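Local coordinates for protein argininosuccinate lyase (Chelativorans sp., PDB 6G3F) that probably catalyses the cleavage of argininosuccinate into fumarate and L-arginine, the last step of arginine biosynthesis, at residues S216-F221 / K483-D488. Sequence-based numbering, arbitrary orientation.
Sequences SALLGF and KQTLAD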
loop_
_atom_site.group_PDB
_atom_site.type_symbol
_atom_site.label_atom_id
_atom_site.label_comp_id
_atom_site.label_asym_id
_atom_site.label_seq_id
_atom_site.Cartn_x
_atom_site.Cartn_y
_atom_site.Cartn_z
ATOM N N SER A 216 22.223 -15.317 -24.226
ATOM C CA SER A 216 21.967 -13.951 -23.785
ATOM C C SER A 216 22.134 -12.963 -24.932
ATOM O O SER A 216 21.295 -12.078 -25.135
ATOM C CB SER A 216 22.908 -13.605 -22.632
ATOM O OG SER A 216 22.719 -12.270 -22.203
ATOM N N ALA A 217 23.219 -13.102 -25.697
ATOM C CA ALA A 217 23.487 -12.168 -26.787
ATOM C C ALA A 217 22.440 -12.282 -27.886
ATOM O O ALA A 217 22.009 -11.269 -28.448
ATOM C CB ALA A 217 24.885 -12.418 -27.350
ATOM N N LEU A 218 22.018 -13.505 -28.210
ATOM C CA LEU A 218 21.025 -13.689 -29.260
ATOM C C LEU A 218 19.689 -13.050 -28.909
ATOM O O LEU A 218 18.923 -12.702 -29.817
ATOM C CB LEU A 218 20.832 -15.181 -29.541
ATOM C CG LEU A 218 21.978 -15.881 -30.275
ATOM C CD1 LEU A 218 21.792 -17.387 -30.230
ATOM C CD2 LEU A 218 22.067 -15.398 -31.716
ATOM N N LEU A 219 19.394 -12.879 -27.622
ATOM C CA LEU A 219 18.118 -12.337 -27.180
ATOM C C LEU A 219 18.205 -10.867 -26.790
ATOM O O LEU A 219 17.238 -10.320 -26.250
ATOM C CB LEU A 219 17.581 -13.164 -26.012
ATOM C CG LEU A 219 17.197 -14.594 -26.394
ATOM C CD1 LEU A 219 17.123 -15.483 -25.166
ATOM C CD2 LEU A 219 15.873 -14.605 -27.147
ATOM N N GLY A 220 19.336 -10.216 -27.047
ATOM C CA GLY A 220 19.449 -8.786 -26.852
ATOM C C GLY A 220 19.823 -8.346 -25.456
ATOM O O GLY A 220 19.822 -7.139 -25.186
ATOM N N PHE A 221 20.143 -9.275 -24.562
ATOM C CA PHE A 221 20.554 -8.908 -23.218
ATOM C C PHE A 221 21.980 -8.371 -23.232
ATOM O O PHE A 221 22.809 -8.766 -24.057
ATOM C CB PHE A 221 20.446 -10.108 -22.276
ATOM C CG PHE A 221 19.034 -10.550 -22.016
ATOM C CD1 PHE A 221 18.260 -9.920 -21.051
ATOM C CD2 PHE A 221 18.479 -11.595 -22.734
ATOM C CE1 PHE A 221 16.960 -10.327 -20.809
ATOM C CE2 PHE A 221 17.178 -12.007 -22.497
ATOM C CZ PHE A 221 16.417 -11.372 -21.533
ATOM N N LYS A 483 17.926 -9.319 -32.583
ATOM C CA LYS A 483 16.776 -10.045 -33.105
ATOM C C LYS A 483 17.004 -10.473 -34.551
ATOM O O LYS A 483 16.566 -11.553 -34.963
ATOM C CB LYS A 483 15.520 -9.182 -32.989
ATOM C CG LYS A 483 14.260 -9.867 -33.481
ATOM C CD LYS A 483 13.018 -9.122 -33.039
ATOM C CE LYS A 483 11.763 -9.859 -33.466
ATOM N NZ LYS A 483 10.529 -9.094 -33.140
ATOM N N GLN A 484 17.687 -9.634 -35.337
ATOM C CA GLN A 484 18.017 -10.003 -36.712
ATOM C C GLN A 484 19.119 -11.053 -36.747
ATOM O O GLN A 484 19.063 -11.996 -37.545
ATOM C CB GLN A 484 18.438 -8.765 -37.504
ATOM C CG GLN A 484 18.635 -9.021 -38.993
ATOM C CD GLN A 484 17.345 -9.402 -39.690
ATOM O OE1 GLN A 484 17.202 -10.518 -40.188
ATOM N NE2 GLN A 484 16.397 -8.474 -39.729
ATOM N N THR A 485 20.133 -10.899 -35.894
ATOM C CA THR A 485 21.178 -11.912 -35.787
ATOM C C THR A 485 20.580 -13.275 -35.467
ATOM O O THR A 485 21.052 -14.305 -35.963
ATOM C CB THR A 485 22.189 -11.507 -34.712
ATOM O OG1 THR A 485 22.748 -10.229 -35.032
ATOM C CG2 THR A 485 23.316 -12.527 -34.601
ATOM N N LEU A 486 19.535 -13.298 -34.639
ATOM C CA LEU A 486 18.902 -14.563 -34.278
ATOM C C LEU A 486 18.116 -15.139 -35.448
ATOM O O LEU A 486 18.189 -16.343 -35.720
ATOM C CB LEU A 486 17.994 -14.357 -33.068
ATOM C CG LEU A 486 17.116 -15.539 -32.650
ATOM C CD1 LEU A 486 17.964 -16.761 -32.307
ATOM C CD2 LEU A 486 16.239 -15.141 -31.473
ATOM N N ALA A 487 17.347 -14.299 -36.145
ATOM C CA ALA A 487 16.600 -14.776 -37.303
ATOM C C ALA A 487 17.537 -15.356 -38.353
ATOM O O ALA A 487 17.231 -16.384 -38.971
ATOM C CB ALA A 487 15.767 -13.637 -37.890
ATOM N N ASP A 488 18.691 -14.718 -38.560
ATOM C CA ASP A 488 19.662 -15.226 -39.524
ATOM C C ASP A 488 20.179 -16.598 -39.108
ATOM O O ASP A 488 20.225 -17.529 -39.919
ATOM C CB ASP A 488 20.821 -14.239 -39.672
ATOM C CG ASP A 488 20.391 -12.914 -40.277
ATOM O OD1 ASP A 488 19.304 -12.860 -40.891
ATOM O OD2 ASP A 488 21.145 -11.928 -40.144
#
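Behind the contact of Leu218 with Leu486, the Phe221 ring has Ser216 O at its edge, in plane, and Arg125 in a cation-pi interaction; on the near side Leu218 O lies 3.8 Å from Leu486 CB and 4.0 Å from Leu486 CD2. Leucine suits position 486 because its branched end can reach two neighbours at once. With CG anti to the backbone N (chi1 173°) the fork is carried toward the helix end, and its two methyls part: CD1 lies 4.3 Å from Leu218 CB and CD2 4.4 Å from Leu219 CD2. Just past Leu218 the chain leaves helix 212-218 through a Schellman motif: Phe221 N bonds to Ser216 O and Gly220 N to Ala217 O. Gly220, the C-prime residue, has a positive phi (86°), easily adopted without a beta carbon to strike the carbonyl O of Leu219. Leu218 CD2 reaches helix 451-500 between Thr485 CG2, at 4.3 Å, and Leu486 CA, at 4.2 Å. Threonine serves well on this more exposed flank, offering a methyl to the leucine while its OG1 hydrogen-bonds to Asn481 O one turn back. Helix 35-56 packs against the same leucines, with Val52 on Leu218, Ile46 and Ala49 on Leu219, and Gln45 on Leu486.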